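Local coordinates for protein pullulanase (Bacillus acidopullulyticus, PDB 2WAN) that hydrolyses alpha-1,6-glucosidic linkages in pullulan and probably in other branched starch polysaccharides, as a debranching glycoside hydrolase of the alpha-amylase clan, at residues P112-A117 against G294-H298; A117-E122 against N299-V305; A428-D432 against F830-T834; F768-P774 against R824-F830. All blocks are in the same frame, centred on the assembly; numbering follows the deposited sequence.

How the contacts relate
From the N terminus of the model, contact 1 pairs strand 114-121 with strand 295-302, and contact 2 carries the same pairing onward from the shared Ala117. Along the chain the two cross, since their segments alternate, and each closes a loop of 176 residues that is rich in strands and has no helix. On the other side of the chain's centre, contact 3 joins the approach to the first barrel strand, 435-438, to the segment before helix 835-841. Contact 4 falls within that large loop, linking helix 753-769 and barrel strand 773-777 to the end of helix 811-826. Contacts 3 and 4 share Phe830 and have centres about 8 Å apart.

Contact 1 of 4, residues P112-A117 against G294-H298; sequences PSVSNA and GYKAH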
loop_
_atom_site.group_PDB
_atom_site.type_symbol
_atom_site.label_atom_id
_atom_site.label_comp_id
_atom_site.label_asym_id
_atom_site.label_seq_id
_atom_site.Cartn_x
_atom_site.Cartn_y
_atom_site.Cartn_z
ATOM N N PRO A 112 -32.817 24.410 4.807
ATOM C CA PRO A 112 -31.572 25.149 4.550
ATOM C C PRO A 112 -30.596 25.023 5.726
ATOM O O PRO A 112 -30.901 25.494 6.825
ATOM C CB PRO A 112 -32.045 26.604 4.390
ATOM C CG PRO A 112 -33.571 26.545 4.345
ATOM C CD PRO A 112 -33.953 25.304 5.083
ATOM N N SER A 113 -29.436 24.401 5.503
ATOM C CA SER A 113 -28.533 24.077 6.618
ATOM C C SER A 113 -27.032 24.171 6.337
ATOM O O SER A 113 -26.593 24.076 5.186
ATOM C CB SER A 113 -28.850 22.673 7.145
ATOM O OG SER A 113 -28.661 21.700 6.133
ATOM N N VAL A 114 -26.256 24.369 7.402
ATOM C CA VAL A 114 -24.838 24.007 7.404
ATOM C C VAL A 114 -24.835 22.478 7.493
ATOM O O VAL A 114 -25.301 21.918 8.487
ATOM C CB VAL A 114 -24.084 24.624 8.613
ATOM C CG1 VAL A 114 -22.639 24.126 8.678
ATOM C CG2 VAL A 114 -24.110 26.150 8.550
ATOM N N SER A 115 -24.369 21.799 6.443
ATOM C CA SER A 115 -24.506 20.334 6.382
ATOM C C SER A 115 -23.329 19.566 7.015
ATOM O O SER A 115 -23.449 18.375 7.305
ATOM C CB SER A 115 -24.771 19.850 4.949
ATOM O OG SER A 115 -23.694 20.177 4.092
ATOM N N ASN A 116 -22.209 20.255 7.204
ATOM C CA ASN A 116 -21.010 19.702 7.852
ATOM C C ASN A 116 -20.078 20.818 8.281
ATOM O O ASN A 116 -20.034 21.874 7.640
ATOM C CB ASN A 116 -20.238 18.753 6.912
ATOM C CG ASN A 116 -19.235 17.874 7.662
ATOM O OD1 ASN A 116 -19.617 16.891 8.293
ATOM N ND2 ASN A 116 -17.960 18.220 7.587
ATOM N N ALA A 117 -19.322 20.591 9.356
ATOM C CA ALA A 117 -18.302 21.544 9.794
ATOM C C ALA A 117 -17.143 20.864 10.516
ATOM O O ALA A 117 -17.356 20.015 11.395
ATOM C CB ALA A 117 -18.907 22.633 10.685
ATOM N N GLY A 294 -30.100 32.312 8.058
ATOM C CA GLY A 294 -30.901 31.540 7.108
ATOM C C GLY A 294 -30.505 30.078 6.973
ATOM O O GLY A 294 -31.156 29.323 6.241
ATOM N N TYR A 295 -29.444 29.686 7.682
ATOM C CA TYR A 295 -28.934 28.312 7.684
ATOM C C TYR A 295 -29.039 27.657 9.062
ATOM O O TYR A 295 -28.590 28.222 10.063
ATOM C CB TYR A 295 -27.463 28.280 7.248
ATOM C CG TYR A 295 -27.214 28.578 5.786
ATOM C CD1 TYR A 295 -26.849 29.860 5.372
ATOM C CD2 TYR A 295 -27.323 27.576 4.819
ATOM C CE1 TYR A 295 -26.612 30.141 4.028
ATOM C CE2 TYR A 295 -27.087 27.848 3.472
ATOM C CZ TYR A 295 -26.728 29.133 3.087
ATOM O OH TYR A 295 -26.489 29.414 1.759
ATOM N N LYS A 296 -29.619 26.458 9.089
ATOM C CA LYS A 296 -29.674 25.619 10.289
ATOM C C LYS A 296 -28.251 25.325 10.788
ATOM O O LYS A 296 -27.352 25.043 9.989
ATOM C CB LYS A 296 -30.426 24.320 9.974
ATOM C CG LYS A 296 -30.534 23.316 11.117
ATOM C CD LYS A 296 -31.227 22.039 10.645
ATOM C CE LYS A 296 -31.748 21.204 11.815
ATOM N NZ LYS A 296 -30.704 20.333 12.426
ATOM N N ALA A 297 -28.060 25.416 12.105
ATOM C CA ALA A 297 -26.756 25.206 12.740
ATOM C C ALA A 297 -26.269 23.751 12.646
ATOM O O ALA A 297 -27.069 22.831 12.446
ATOM C CB ALA A 297 -26.806 25.655 14.207
ATOM N N HIS A 298 -24.957 23.558 12.795
ATOM C CA HIS A 298 -24.351 22.218 12.792
ATOM C C HIS A 298 -23.202 22.137 13.790
ATOM O O HIS A 298 -22.493 23.112 14.019
ATOM C CB HIS A 298 -23.824 21.853 11.397
ATOM C CG HIS A 298 -23.665 20.378 11.174
ATOM N ND1 HIS A 298 -22.524 19.687 11.524
ATOM C CD2 HIS A 298 -24.510 19.462 10.642
ATOM C CE1 HIS A 298 -22.671 18.411 11.214
ATOM N NE2 HIS A 298 -23.869 18.247 10.682
HETATM O O HOH W 1 -27.556 21.456 10.015
#
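Val114 and His298 meet where the pairing of two parallel strands is interrupted, and the histidine side chain lies across the break. Its CB lies 3.3 Å from Val114 O and also touches the CG1 methyl of Val114, the branch that stands anti to the valine's backbone N (chi1 174°). CG follows at 3.5 Å from the same carbonyl oxygen. Because CG of His298 is itself anti to its backbone N (chi1 -159°), the ring is carried along the strand 114-117, with CD2 still beside Val114 O. At the far end CE1 and ND1 pass under Asn116, whose CA sits over one ring face in a CH-pi contact, 4.0 Å from the centroid. Ser115 C covers the same face nearer the rim. NE2 comes close to Ser115 O, but the angle is too poor for a hydrogen bond; ND1 is bonded to a residue just beyond the segments.

Before this point the backbones are joined directly. Lys296 N donates almost straight to Pro112 O at 2.8 Å, and Val114 N returns a bond to Lys296 O at 2.9 Å, in the carbonyl plane. Beyond them a water takes over, donating to both Val114 O and Ala297 O and lying in plane at the edge of the His298 ring. Tyr295 packs its CB near Val114 CG2, 4.2 Å away, while its hydroxyl is hydrogen-bonded to Met131 O. A single bridge, then a water where direct pairing lapses before it resumes further on, belongs here to the parallel seam where the first and last strands of a seven-stranded mixed sheet come together.

Contact 2 of 4, residues A117-E122 against N299-V305; sequences AYLDDE and NILPRNV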
loop_
_atom_site.group_PDB
_atom_site.type_symbol
_atom_site.label_atom_id
_atom_site.label_comp_id
_atom_site.label_asym_id
_atom_site.label_seq_id
_atom_site.Cartn_x
_atom_site.Cartn_y
_atom_site.Cartn_z
ATOM N N ALA A 117 -19.322 20.591 9.356
ATOM C CA ALA A 117 -18.302 21.544 9.794
ATOM C C ALA A 117 -17.143 20.864 10.516
ATOM O O ALA A 117 -17.356 20.015 11.395
ATOM C CB ALA A 117 -18.907 22.633 10.685
ATOM N N TYR A 118 -15.927 21.255 10.138
ATOM C CA TYR A 118 -14.704 20.697 10.707
ATOM C C TYR A 118 -13.842 21.791 11.302
ATOM O O TYR A 118 -13.678 22.854 10.706
ATOM C CB TYR A 118 -13.877 19.983 9.622
ATOM C CG TYR A 118 -14.389 18.643 9.158
ATOM C CD1 TYR A 118 -14.842 17.676 10.076
ATOM C CD2 TYR A 118 -14.370 18.308 7.800
ATOM C CE1 TYR A 118 -15.284 16.437 9.656
ATOM C CE2 TYR A 118 -14.798 17.068 7.366
ATOM C CZ TYR A 118 -15.256 16.125 8.302
ATOM O OH TYR A 118 -15.693 14.887 7.895
ATOM N N LEU A 119 -13.265 21.517 12.466
ATOM C CA LEU A 119 -12.251 22.372 13.036
ATOM C C LEU A 119 -10.909 21.854 12.516
ATOM O O LEU A 119 -10.391 20.830 12.998
ATOM C CB LEU A 119 -12.334 22.346 14.575
ATOM C CG LEU A 119 -11.460 23.312 15.384
ATOM C CD1 LEU A 119 -11.809 24.796 15.077
ATOM C CD2 LEU A 119 -11.590 23.021 16.885
ATOM N N ASP A 120 -10.366 22.541 11.510
ATOM C CA ASP A 120 -9.170 22.060 10.800
ATOM C C ASP A 120 -7.879 22.742 11.203
ATOM O O ASP A 120 -6.808 22.372 10.730
ATOM C CB ASP A 120 -9.357 22.130 9.274
ATOM C CG ASP A 120 -10.164 20.963 8.726
ATOM O OD1 ASP A 120 -10.166 19.860 9.339
ATOM O OD2 ASP A 120 -10.802 21.136 7.668
ATOM N N ASP A 121 -7.978 23.758 12.062
ATOM C CA ASP A 121 -6.808 24.380 12.681
ATOM C C ASP A 121 -7.297 24.953 14.013
ATOM O O ASP A 121 -8.487 24.904 14.302
ATOM C CB ASP A 121 -6.212 25.478 11.780
ATOM C CG ASP A 121 -4.730 25.725 12.033
ATOM O OD1 ASP A 121 -4.034 26.139 11.080
ATOM O OD2 ASP A 121 -4.237 25.506 13.166
ATOM N N GLU A 122 -6.389 25.472 14.823
ATOM C CA GLU A 122 -6.775 26.009 16.129
ATOM C C GLU A 122 -7.892 27.061 16.033
ATOM O O GLU A 122 -8.808 27.066 16.851
ATOM C CB GLU A 122 -5.563 26.534 16.901
ATOM C CG GLU A 122 -4.842 27.702 16.272
ATOM C CD GLU A 122 -4.128 28.560 17.301
ATOM O OE1 GLU A 122 -4.588 28.618 18.464
ATOM O OE2 GLU A 122 -3.104 29.177 16.945
ATOM N N ASN A 299 -23.016 20.954 14.367
ATOM C CA ASN A 299 -21.840 20.678 15.184
ATOM C C ASN A 299 -20.547 20.844 14.385
ATOM O O ASN A 299 -20.521 20.569 13.177
ATOM C CB ASN A 299 -21.919 19.253 15.732
ATOM C CG ASN A 299 -20.713 18.888 16.578
ATOM O OD1 ASN A 299 -20.545 19.381 17.697
ATOM N ND2 ASN A 299 -19.862 18.023 16.042
ATOM N N ILE A 300 -19.501 21.310 15.062
ATOM C CA ILE A 300 -18.156 21.413 14.495
ATOM C C ILE A 300 -17.318 20.264 15.062
ATOM O O ILE A 300 -17.009 20.230 16.266
ATOM C CB ILE A 300 -17.456 22.749 14.857
ATOM C CG1 ILE A 300 -18.357 23.962 14.577
ATOM C CG2 ILE A 300 -16.114 22.883 14.126
ATOM C CD1 ILE A 300 -17.841 25.262 15.194
ATOM N N LEU A 301 -16.957 19.321 14.200
ATOM C CA LEU A 301 -16.182 18.165 14.638
ATOM C C LEU A 301 -14.715 18.477 14.473
ATOM O O LEU A 301 -14.303 18.927 13.407
ATOM C CB LEU A 301 -16.543 16.919 13.826
ATOM C CG LEU A 301 -15.957 15.603 14.358
ATOM C CD1 LEU A 301 -16.783 15.089 15.533
ATOM C CD2 LEU A 301 -15.933 14.582 13.225
ATOM N N PRO A 302 -13.911 18.256 15.528
ATOM C CA PRO A 302 -12.477 18.441 15.374
ATOM C C PRO A 302 -11.911 17.471 14.318
ATOM O O PRO A 302 -12.219 16.278 14.353
ATOM C CB PRO A 302 -11.937 18.109 16.776
ATOM C CG PRO A 302 -13.107 18.424 17.691
ATOM C CD PRO A 302 -14.279 17.935 16.921
ATOM N N ARG A 303 -11.149 17.996 13.364
ATOM C CA ARG A 303 -10.461 17.149 12.379
ATOM C C ARG A 303 -8.986 17.542 12.340
ATOM O O ARG A 303 -8.211 17.094 13.172
ATOM C CB ARG A 303 -11.139 17.184 10.995
ATOM C CG ARG A 303 -10.485 16.230 9.957
ATOM C CD ARG A 303 -11.217 16.218 8.612
ATOM N NE ARG A 303 -11.087 17.490 7.895
ATOM C CZ ARG A 303 -11.347 17.663 6.599
ATOM N NH1 ARG A 303 -11.747 16.647 5.843
ATOM N NH2 ARG A 303 -11.209 18.871 6.054
ATOM N N ASN A 304 -8.585 18.423 11.424
ATOM C CA ASN A 304 -7.163 18.664 11.223
ATOM C C ASN A 304 -6.520 19.503 12.315
ATOM O O ASN A 304 -5.296 19.582 12.401
ATOM C CB ASN A 304 -6.880 19.228 9.832
ATOM C CG ASN A 304 -7.208 18.237 8.727
ATOM O OD1 ASN A 304 -7.251 17.031 8.963
ATOM N ND2 ASN A 304 -7.438 18.740 7.517
ATOM N N VAL A 305 -7.350 20.076 13.189
ATOM C CA VAL A 305 -6.827 20.714 14.400
ATOM C C VAL A 305 -6.001 19.713 15.237
ATOM O O VAL A 305 -5.010 20.086 15.877
ATOM C CB VAL A 305 -7.950 21.361 15.237
ATOM C CG1 VAL A 305 -8.939 20.310 15.784
ATOM C CG2 VAL A 305 -7.352 22.203 16.372
#
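The Tyr118 ring and the Arg303 guanidinium lie face over face with their planes 20° apart, CD2 of the ring standing 3.3 Å above the centre of the guanidinium. Arg303 CD sits over the ring's centre in a CH-pi contact, while Leu301 O approaches the ring edge in plane. The bend in the arginine chain (chi3 68°) turns its edge to Asp120, which it grips side-on: NE to OD1 at 2.9 Å, NH2 to OD2 at 2.8 Å. Asp120 OD1 uses its syn lone pair for NE and its anti lone pair for Asn304 N. An alanine at Arg303 removes this grip and would probably leave the Asp120 carboxylate without its charged mate and one face of Tyr118 without its cover.

The backbones form a parallel beta ladder, Tyr118 opposite Leu301 and Leu119 opposite Pro302, completing the joint between the end strands of the mixed sheet. As the second strand turns into a 3-10 segment, Leu119 O accepts from Arg303 N and Val305 N, which arrive from opposite faces of its plane. Leu119 CG packs on Val305 CG1 at 3.9 Å. Tyr118 OH, bonded to Gln571 and Thr576, and Arg303 NH1, bonded to Thr576, tie this joint to the alpha-amylase catalytic region.

Contact 3 of 4, residues A428-D432 against F830-T834; sequences ANPVD and FRMTT. With SO4 (sulfate ion), chain J.
Arg831 NH1 serves two anions at once, donating to Asp432 OD1 at 3.0 Å and, at the shorter distance of 2.7 Å, to O4 of a sulfate probably from the crystallisation liquor. NH2 takes sulfate O3 at 2.9 Å with an angle of 170°, and NE is occupied by the backbone oxygen of Arg824. The salt bridge is skewed: Asp432 OD1 lies near the guanidinium plane, yet NH1 reaches it from 49° above the carboxylate plane. OD1 also accepts from a water, 2.8 Å away, which donates to Arg831 O as well, while OD2 accepts weakly from Asn429 N.

Within 428-432, Asn429 makes an Asx turn, its OD1 taking Val431 N through an in-plane lone pair at 3.1 Å. This turn opens the 3-10 segment 430-432 leading to the first strand of the catalytic (beta/alpha)8 barrel. A second water donates to Asn429 OD1 and Thr833 O. With a leucine in place of Arg831, Asp432 would probably lose its positive mate, and the sulfate two of its donors. Beside these bonds Thr833 CG2 packs against Asn429 CG at 3.8 Å. With Val431 CG1 anti to the carbonyl carbon (chi1 -60°), CG2 falls between the backbone N and that carbon and touches Arg831 O.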
loop_
_atom_site.group_PDB
_atom_site.type_symbol
_atom_site.label_atom_id
_atom_site.label_comp_id
_atom_site.label_asym_id
_atom_site.label_seq_id
_atom_site.Cartn_x
_atom_site.Cartn_y
_atom_site.Cartn_z
ATOM N N ALA A 428 20.911 -9.971 2.231
ATOM C CA ALA A 428 21.638 -8.700 2.035
ATOM C C ALA A 428 20.835 -7.673 1.238
ATOM O O ALA A 428 20.938 -6.469 1.486
ATOM C CB ALA A 428 22.999 -8.952 1.389
ATOM N N ASN A 429 20.028 -8.149 0.290
ATOM C CA ASN A 429 19.285 -7.264 -0.596
ATOM C C ASN A 429 17.964 -7.937 -0.968
ATOM O O ASN A 429 17.922 -9.158 -1.050
ATOM C CB ASN A 429 20.101 -6.977 -1.868
ATOM C CG ASN A 429 19.521 -5.844 -2.679
ATOM O OD1 ASN A 429 18.572 -6.024 -3.466
ATOM N ND2 ASN A 429 20.056 -4.641 -2.461
ATOM N N PRO A 430 16.896 -7.157 -1.192
ATOM C CA PRO A 430 15.616 -7.805 -1.571
ATOM C C PRO A 430 15.686 -8.705 -2.807
ATOM O O PRO A 430 14.905 -9.670 -2.897
ATOM C CB PRO A 430 14.688 -6.626 -1.823
ATOM C CG PRO A 430 15.209 -5.576 -0.825
ATOM C CD PRO A 430 16.703 -5.723 -0.862
ATOM N N VAL A 431 16.602 -8.413 -3.741
ATOM C CA VAL A 431 16.731 -9.250 -4.957
ATOM C C VAL A 431 17.186 -10.684 -4.667
ATOM O O VAL A 431 17.157 -11.535 -5.564
ATOM C CB VAL A 431 17.657 -8.635 -6.054
ATOM C CG1 VAL A 431 17.126 -7.258 -6.515
ATOM C CG2 VAL A 431 19.123 -8.546 -5.619
ATOM N N ASP A 432 17.587 -10.940 -3.418
ATOM C CA ASP A 432 18.001 -12.257 -2.965
ATOM C C ASP A 432 16.832 -13.105 -2.454
ATOM O O ASP A 432 17.043 -14.262 -2.053
ATOM C CB ASP A 432 19.059 -12.138 -1.852
ATOM C CG ASP A 432 20.337 -11.453 -2.342
ATOM O OD1 ASP A 432 20.680 -11.615 -3.529
ATOM O OD2 ASP A 432 20.968 -10.744 -1.544
ATOM N N PHE A 830 22.168 -13.313 -11.676
ATOM C CA PHE A 830 20.732 -13.070 -11.809
ATOM C C PHE A 830 20.176 -12.058 -10.805
ATOM O O PHE A 830 19.012 -11.644 -10.919
ATOM C CB PHE A 830 19.962 -14.391 -11.647
ATOM C CG PHE A 830 20.197 -15.381 -12.769
ATOM C CD1 PHE A 830 19.683 -15.153 -14.040
ATOM C CD2 PHE A 830 20.917 -16.547 -12.524
ATOM C CE1 PHE A 830 19.895 -16.083 -15.073
ATOM C CE2 PHE A 830 21.128 -17.493 -13.540
ATOM C CZ PHE A 830 20.620 -17.249 -14.824
ATOM N N ARG A 831 21.014 -11.642 -9.844
ATOM C CA ARG A 831 20.561 -10.891 -8.678
ATOM C C ARG A 831 21.491 -9.700 -8.431
ATOM O O ARG A 831 21.875 -9.402 -7.289
ATOM C CB ARG A 831 20.535 -11.810 -7.451
ATOM C CG ARG A 831 19.521 -12.947 -7.596
ATOM C CD ARG A 831 19.533 -13.831 -6.358
ATOM N NE ARG A 831 20.563 -14.861 -6.419
ATOM C CZ ARG A 831 21.669 -14.914 -5.684
ATOM N NH1 ARG A 831 21.974 -13.961 -4.793
ATOM N NH2 ARG A 831 22.492 -15.940 -5.845
ATOM N N MET A 832 21.851 -9.007 -9.511
ATOM C CA MET A 832 22.611 -7.747 -9.353
ATOM C C MET A 832 21.822 -6.758 -8.491
ATOM O O MET A 832 20.577 -6.782 -8.475
ATOM C CB MET A 832 22.981 -7.167 -10.721
ATOM C CG MET A 832 23.968 -8.033 -11.427
ATOM S SD MET A 832 24.493 -7.348 -13.009
ATOM C CE MET A 832 23.575 -8.380 -14.167
ATOM N N THR A 833 22.535 -5.912 -7.744
ATOM C CA THR A 833 21.873 -5.079 -6.730
ATOM C C THR A 833 21.790 -3.582 -7.087
ATOM O O THR A 833 21.058 -2.826 -6.432
ATOM C CB THR A 833 22.548 -5.223 -5.340
ATOM O OG1 THR A 833 23.901 -4.766 -5.421
ATOM C CG2 THR A 833 22.525 -6.697 -4.833
ATOM N N THR A 834 22.513 -3.161 -8.116
ATOM C CA THR A 834 22.454 -1.766 -8.564
ATOM C C THR A 834 22.218 -1.650 -10.065
ATOM O O THR A 834 22.537 -2.571 -10.845
ATOM C CB THR A 834 23.745 -0.987 -8.215
ATOM O OG1 THR A 834 24.810 -1.423 -9.068
ATOM C CG2 THR A 834 24.145 -1.208 -6.745
HETATM S S SO4 J . 24.684 -15.281 -2.786
HETATM O O1 SO4 J . 26.065 -15.034 -2.373
HETATM O O2 SO4 J . 23.983 -16.034 -1.732
HETATM O O3 SO4 J . 24.692 -16.110 -4.011
HETATM O O4 SO4 J . 24.002 -13.984 -2.971
HETATM O O HOH W 2 18.817 -3.801 -5.619
HETATM O O HOH W 3 22.651 -10.141 -4.809
#

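Contact 4 of 4, residues F768-P774 against R824-F830; sequences FTSQGVP and RNQHPAF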
loop_
_atom_site.group_PDB
_atom_site.type_symbol
_atom_site.label_atom_id
_atom_site.label_comp_id
_atom_site.label_asym_id
_atom_site.label_seq_id
_atom_site.Cartn_x
_atom_site.Cartn_y
_atom_site.Cartn_z
ATOM N N PHE A 768 11.850 -15.765 -12.888
ATOM C CA PHE A 768 12.984 -16.287 -12.118
ATOM C C PHE A 768 14.355 -15.886 -12.670
ATOM O O PHE A 768 15.369 -15.986 -11.944
ATOM C CB PHE A 768 12.911 -17.818 -12.016
ATOM C CG PHE A 768 11.679 -18.337 -11.290
ATOM C CD1 PHE A 768 11.217 -17.718 -10.124
ATOM C CD2 PHE A 768 11.022 -19.464 -11.759
ATOM C CE1 PHE A 768 10.102 -18.235 -9.429
ATOM C CE2 PHE A 768 9.907 -19.986 -11.100
ATOM C CZ PHE A 768 9.454 -19.377 -9.920
ATOM N N THR A 769 14.415 -15.450 -13.934
ATOM C CA THR A 769 15.722 -15.119 -14.537
ATOM C C THR A 769 15.924 -13.626 -14.811
ATOM O O THR A 769 16.992 -13.233 -15.318
ATOM C CB THR A 769 16.012 -15.943 -15.823
ATOM O OG1 THR A 769 14.942 -15.788 -16.762
ATOM C CG2 THR A 769 16.190 -17.416 -15.473
ATOM N N SER A 770 14.920 -12.816 -14.467
ATOM C CA SER A 770 14.984 -11.349 -14.618
ATOM C C SER A 770 15.663 -10.721 -13.399
ATOM O O SER A 770 15.532 -11.220 -12.267
ATOM C CB SER A 770 13.581 -10.767 -14.754
ATOM O OG SER A 770 13.031 -11.084 -16.033
ATOM N N GLN A 771 16.374 -9.618 -13.617
ATOM C CA GLN A 771 16.845 -8.809 -12.479
ATOM C C GLN A 771 15.640 -8.261 -11.710
ATOM O O GLN A 771 14.608 -7.944 -12.308
ATOM C CB GLN A 771 17.730 -7.647 -12.962
ATOM C CG GLN A 771 18.923 -8.081 -13.834
ATOM C CD GLN A 771 19.927 -8.939 -13.079
ATOM O OE1 GLN A 771 20.278 -8.644 -11.938
ATOM N NE2 GLN A 771 20.398 -10.008 -13.719
ATOM N N GLY A 772 15.771 -8.138 -10.387
ATOM C CA GLY A 772 14.648 -7.715 -9.557
ATOM C C GLY A 772 14.299 -8.756 -8.502
ATOM O O GLY A 772 15.115 -9.648 -8.186
ATOM N N VAL A 773 13.100 -8.618 -7.935
ATOM C CA VAL A 773 12.653 -9.514 -6.866
ATOM C C VAL A 773 11.580 -10.475 -7.366
ATOM O O VAL A 773 10.449 -10.057 -7.595
ATOM C CB VAL A 773 12.097 -8.745 -5.638
ATOM C CG1 VAL A 773 11.819 -9.742 -4.489
ATOM C CG2 VAL A 773 13.091 -7.641 -5.189
ATOM N N PRO A 774 11.920 -11.764 -7.533
ATOM C CA PRO A 774 10.888 -12.658 -8.070
ATOM C C PRO A 774 9.833 -13.062 -7.032
ATOM O O PRO A 774 10.178 -13.423 -5.900
ATOM C CB PRO A 774 11.690 -13.886 -8.508
ATOM C CG PRO A 774 12.884 -13.889 -7.580
ATOM C CD PRO A 774 13.232 -12.426 -7.445
ATOM N N ARG A 824 18.781 -19.761 -9.866
ATOM C CA ARG A 824 18.849 -18.376 -9.400
ATOM C C ARG A 824 19.536 -18.268 -8.033
ATOM O O ARG A 824 20.383 -17.361 -7.832
ATOM C CB ARG A 824 17.454 -17.735 -9.331
ATOM C CG ARG A 824 17.526 -16.225 -9.108
ATOM C CD ARG A 824 16.156 -15.622 -8.762
ATOM N NE ARG A 824 16.261 -14.170 -8.522
ATOM C CZ ARG A 824 16.298 -13.234 -9.477
ATOM N NH1 ARG A 824 16.287 -13.564 -10.765
ATOM N NH2 ARG A 824 16.389 -11.947 -9.142
ATOM N N ASN A 825 19.181 -19.169 -7.107
ATOM C CA ASN A 825 19.758 -19.116 -5.753
ATOM C C ASN A 825 21.273 -19.293 -5.798
ATOM O O ASN A 825 21.989 -18.742 -4.963
ATOM C CB ASN A 825 19.171 -20.187 -4.819
ATOM C CG ASN A 825 17.689 -19.980 -4.500
ATOM O OD1 ASN A 825 17.093 -18.917 -4.761
ATOM N ND2 ASN A 825 17.071 -21.033 -3.919
ATOM N N GLN A 826 21.746 -20.076 -6.765
ATOM C CA GLN A 826 23.167 -20.426 -6.884
ATOM C C GLN A 826 23.984 -19.412 -7.666
ATOM O O GLN A 826 25.224 -19.421 -7.580
ATOM C CB GLN A 826 23.310 -21.797 -7.552
ATOM C CG GLN A 826 22.956 -22.979 -6.644
ATOM C CD GLN A 826 23.880 -23.083 -5.427
ATOM O OE1 GLN A 826 23.459 -23.507 -4.344
ATOM N NE2 GLN A 826 25.147 -22.700 -5.607
ATOM N N HIS A 827 23.301 -18.559 -8.435
ATOM C CA HIS A 827 23.975 -17.692 -9.392
ATOM C C HIS A 827 23.623 -16.243 -9.217
ATOM O O HIS A 827 22.606 -15.775 -9.748
ATOM C CB HIS A 827 23.728 -18.194 -10.828
ATOM C CG HIS A 827 24.479 -19.445 -11.105
ATOM N ND1 HIS A 827 25.838 -19.452 -11.338
ATOM C CD2 HIS A 827 24.093 -20.744 -11.057
ATOM C CE1 HIS A 827 26.247 -20.699 -11.462
ATOM N NE2 HIS A 827 25.211 -21.503 -11.293
ATOM N N PRO A 828 24.476 -15.511 -8.466
ATOM C CA PRO A 828 24.187 -14.116 -8.142
ATOM C C PRO A 828 24.199 -13.136 -9.338
ATOM O O PRO A 828 23.758 -11.993 -9.194
ATOM C CB PRO A 828 25.251 -13.776 -7.071
ATOM C CG PRO A 828 26.409 -14.708 -7.359
ATOM C CD PRO A 828 25.723 -15.995 -7.838
ATOM N N ALA A 829 24.653 -13.580 -10.515
ATOM C CA ALA A 829 24.538 -12.769 -11.749
ATOM C C ALA A 829 23.083 -12.419 -12.053
ATOM O O ALA A 829 22.799 -11.364 -12.605
ATOM C CB ALA A 829 25.137 -13.516 -12.935
ATOM N N PHE A 830 22.168 -13.313 -11.676
ATOM C CA PHE A 830 20.732 -13.070 -11.809
ATOM C C PHE A 830 20.176 -12.058 -10.805
ATOM O O PHE A 830 19.012 -11.644 -10.919
ATOM C CB PHE A 830 19.962 -14.391 -11.647
ATOM C CG PHE A 830 20.197 -15.381 -12.769
ATOM C CD1 PHE A 830 19.683 -15.153 -14.040
ATOM C CD2 PHE A 830 20.917 -16.547 -12.524
ATOM C CE1 PHE A 830 19.895 -16.083 -15.073
ATOM C CE2 PHE A 830 21.128 -17.493 -13.540
ATOM C CZ PHE A 830 20.620 -17.249 -14.824
#
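Arg824 NH1 reaches two backbone oxygens at the end of helix 753-769, Phe768 O at 2.8 Å and Ser770 O at 2.9 Å. In this (beta/alpha)8 barrel that helix leads through a short turn, 770-772, into the eighth strand, 773-777, and the arginine comes from helix 811-826, which follows the strand. Its side chain runs extended from CG to NE, with CG anti to the backbone N (chi1 -169°), which lays the guanidinium against the end of helix 753-769. Phe768 O is met from well above its carbonyl plane, 62° out, and NH2 adds only a weak bond to Ser770 O. Carbonyls gathered at a helix end are likely to favour the positive charge. Gly772, at backbone angles that call for glycine, carries the turn past the guanidinium.

Further along, Gln771 NE2 donates to Ala829 O at 3.0 Å, in plane and on a lone pair, while OE1 accepts from Met832 N. The amide thus answers two backbone groups of the chain after helix 811-826. Beyond the polar atoms, Pro774 CG lies over one face of the Arg824 guanidinium, 3.5 Å from NE. Phe830 runs alongside Thr769, touching CB and CG2 with CE1, and at the ring's edge Phe830 CD1 stands 3.5 Å from Thr769 O.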